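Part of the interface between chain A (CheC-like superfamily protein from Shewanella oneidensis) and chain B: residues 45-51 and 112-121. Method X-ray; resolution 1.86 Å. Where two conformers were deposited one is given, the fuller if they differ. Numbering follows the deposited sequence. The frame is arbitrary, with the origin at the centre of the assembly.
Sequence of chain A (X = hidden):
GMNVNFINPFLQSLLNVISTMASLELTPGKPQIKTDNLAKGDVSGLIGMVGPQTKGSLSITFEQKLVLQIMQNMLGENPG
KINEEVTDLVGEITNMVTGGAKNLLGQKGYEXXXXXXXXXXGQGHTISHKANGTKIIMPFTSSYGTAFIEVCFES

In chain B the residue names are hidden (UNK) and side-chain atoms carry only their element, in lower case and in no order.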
# COMPACT_ATOMS: atom_id res chain seq x y z
N GLY A 45 1.70 4.08 -6.13
CA GLY A 45 1.04 4.78 -5.01
C GLY A 45 -0.15 3.94 -4.57
O GLY A 45 -0.92 3.48 -5.43
N LEU A 46 -0.30 3.76 -3.25
CA LEU A 46 -1.32 2.91 -2.68
C LEU A 46 -2.01 3.69 -1.54
O LEU A 46 -1.35 4.42 -0.79
CB LEU A 46 -0.67 1.63 -2.11
CG LEU A 46 -0.08 0.58 -3.06
CD1 LEU A 46 1.30 1.04 -3.49
CD2 LEU A 46 0.07 -0.78 -2.40
N ILE A 47 -3.33 3.53 -1.42
CA ILE A 47 -4.08 4.25 -0.40
C ILE A 47 -5.33 3.44 -0.01
O ILE A 47 -6.01 2.88 -0.87
CB ILE A 47 -4.40 5.71 -0.87
CG1 ILE A 47 -4.93 6.59 0.25
CG2 ILE A 47 -5.32 5.71 -2.12
CD1 ILE A 47 -4.87 8.08 -0.12
N GLY A 48 -5.66 3.43 1.27
CA GLY A 48 -6.86 2.80 1.78
C GLY A 48 -7.96 3.83 1.92
O GLY A 48 -7.69 5.03 2.00
N MSE A 49 -9.19 3.35 1.98
CA MSE A 49 -10.32 4.23 2.21
C MSE A 49 -11.44 3.52 2.95
O MSE A 49 -11.50 2.31 2.95
CB MSE A 49 -10.75 4.89 0.87
CG MSE A 49 -11.43 4.13 -0.17
SE MSE A 49 -10.84 5.03 -1.90
CE MSE A 49 -9.43 3.74 -2.08
N VAL A 50 -12.25 4.28 3.67
CA VAL A 50 -13.42 3.74 4.38
C VAL A 50 -14.61 4.59 3.91
O VAL A 50 -14.48 5.82 3.80
CB VAL A 50 -13.20 3.78 5.92
CG1 VAL A 50 -14.50 3.44 6.65
CG2 VAL A 50 -12.07 2.80 6.30
N GLY A 51 -15.72 3.92 3.60
CA GLY A 51 -16.95 4.57 3.05
C GLY A 51 -18.21 3.99 3.66
O GLY A 51 -18.12 3.26 4.64
N UNK B 112 -9.73 4.26 15.45
CA UNK B 112 -9.59 4.23 13.98
C UNK B 112 -10.24 2.99 13.44
O UNK B 112 -10.48 2.00 14.18
c UNK B 112 -5.79 1.98 15.26
c UNK B 112 -5.71 0.90 14.41
c UNK B 112 -8.12 4.32 13.50
c UNK B 112 -7.30 3.11 13.80
c UNK B 112 -6.55 3.06 14.96
c UNK B 112 -6.45 0.91 13.22
c UNK B 112 -7.24 2.04 12.91
N UNK B 113 -10.53 3.06 12.14
CA UNK B 113 -11.04 1.94 11.35
C UNK B 113 -9.96 1.65 10.30
O UNK B 113 -9.34 2.57 9.76
o UNK B 113 -13.64 0.30 12.01
c UNK B 113 -13.54 2.61 11.48
o UNK B 113 -14.31 1.74 13.56
c UNK B 113 -12.33 2.32 10.63
c UNK B 113 -13.86 1.47 12.41
N UNK B 114 -9.73 0.37 10.04
CA UNK B 114 -8.83 -0.07 8.98
C UNK B 114 -9.56 -0.16 7.65
O UNK B 114 -10.76 -0.43 7.59
c UNK B 114 -8.30 -3.78 11.60
c UNK B 114 -9.12 -2.64 9.18
se UNK B 114 -8.10 -4.24 9.80
c UNK B 114 -8.22 -1.43 9.32
N UNK B 115 -8.79 0.03 6.58
CA UNK B 115 -9.27 -0.20 5.23
C UNK B 115 -8.94 -1.68 4.98
O UNK B 115 -9.11 -2.49 5.89
c UNK B 115 -8.55 0.73 4.25
N UNK B 116 -8.52 -2.04 3.78
CA UNK B 116 -8.31 -3.42 3.42
C UNK B 116 -6.84 -3.63 2.95
O UNK B 116 -6.24 -2.73 2.40
o UNK B 116 -9.16 -3.01 1.23
c UNK B 116 -9.28 -3.87 2.36
c UNK B 116 -10.71 -3.85 2.87
N UNK B 117 -6.29 -4.84 3.15
CA UNK B 117 -4.89 -5.00 2.87
C UNK B 117 -4.55 -4.98 1.38
O UNK B 117 -5.34 -5.41 0.56
c UNK B 117 -4.57 -6.39 3.40
c UNK B 117 -5.65 -6.70 4.34
c UNK B 117 -6.86 -6.08 3.71
N UNK B 118 -3.42 -4.39 1.07
CA UNK B 118 -2.81 -4.56 -0.24
C UNK B 118 -1.47 -5.16 0.02
O UNK B 118 -0.78 -4.77 0.96
c UNK B 118 -3.96 -0.03 -0.35
c UNK B 118 -3.90 -2.73 -1.55
c UNK B 118 -2.64 -3.23 -0.95
se UNK B 118 -3.68 -0.88 -2.07
N UNK B 119 -1.13 -6.16 -0.78
CA UNK B 119 0.14 -6.86 -0.66
C UNK B 119 1.02 -6.64 -1.89
O UNK B 119 0.59 -6.88 -3.02
c UNK B 119 -0.06 -8.39 -0.40
c UNK B 119 1.28 -9.11 -0.17
c UNK B 119 -1.02 -8.54 0.80
N UNK B 120 2.24 -6.19 -1.62
CA UNK B 120 3.24 -5.90 -2.61
C UNK B 120 4.15 -7.10 -2.70
O UNK B 120 4.57 -7.63 -1.67
c UNK B 120 4.08 -4.70 -2.15
c UNK B 120 3.15 -3.46 -1.90
c UNK B 120 5.23 -4.43 -3.15
N UNK B 121 4.42 -7.55 -3.92
CA UNK B 121 5.38 -8.62 -4.18
C UNK B 121 6.43 -8.09 -5.16
O UNK B 121 6.08 -7.59 -6.21
c UNK B 121 4.69 -9.82 -4.81
o UNK B 121 3.68 -10.35 -3.96

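Position 112 of chain B carries seven side-chain carbons, one leading into a ring of six, with no heteroatom. The ring stays out of reach of the strand A:Gly45 to A:Gly51. A plain six-carbon ring on one carbon is phenylalanine, B:Phe112.

Position 113 has three carbons in a row, the third bearing two oxygens. Its CB lies 4.4 Å from A:Val50 CG2, and its CA-to-CB bond points toward chain A. Both terminal atoms are oxygen, which excludes the amide of glutamine; this is glutamate, B:Glu113. The end of the side chain leads away from the contact, and OE2 is hydrogen-bonded elsewhere in the structure.

At position 114 the side chain is an unbranched run of two carbons, selenium and a terminal carbon. Its CA-to-CB bond points away from the other strand, so the backbone makes the approach: O of position 114 is 3.7 Å from A:Val50 CG2. The unbranched run with selenium before the last carbon is selenomethionine, B:Met114.

Position 115 has a single side-chain carbon, its CB, 3.6 Å from A:Gly48 CA and 3.5 Å from A:Met49 N. The CA-to-CB bond points toward chain A. One carbon and no more makes this alanine, B:Ala115. Here the backbones come close, with A:Gly48 CA and B:Ala115 CA 5.2 Å apart. The fit depends on the glycine, since an ideal CB there would stand 2.7 Å from B:Ala115 CB, a clash.

Position 116 shows one carbon carrying an oxygen and a carbon. Its CA-to-CB bond points sideways, and the side chain makes no contact with the chain A stretch. This branching is threonine, B:Thr116.

Position 117 has three carbons closing a ring onto the backbone nitrogen, out of reach of this strand; hence proline, B:Pro117.

Position 118 repeats the unbranched pattern of two carbons, selenium and carbon. Its CA-to-CB bond points toward chain A; the selenium lies 3.8 Å from A:Leu46 CD2 and the carbon beyond it 3.6 Å from A:Ile47 O. This is again selenomethionine, B:Met118.

Position 119 has one carbon carrying two more. Its CA-to-CB bond points away, and it makes no contact here. The fork is valine, B:Val119.

Position 120 has the same three-carbon fork, but its CA-to-CB bond points toward chain A, and one branch carbon is 4.1 Å from A:Leu46 CD2. It is B:Val120.

Position 121 has one carbon and one oxygen, out of reach, so it is B:Ser121.

The contact works by packing, with no hydrogen bond between the stretches. Strand 45-51 runs nearly antiparallel to strand 118-121, at 163°, with their axes 9.4 Å apart at closest approach. A:Leu46 and A:Val50 have CA-to-CB bonds toward chain B, and A:Gly48 between them offers bare backbone, while the CA-to-CB bonds of A:Ile47 and A:Met49 point away. The rule is to match side-chain size to backbone spacing: the alanine meets a glycine where the chains are close, and the long selenomethionine fills the space beside leucine where the CA atoms of A:Leu46 and B:Met118 are 8.0 Å apart.

Chain B 112-121: FEMATPMVVS
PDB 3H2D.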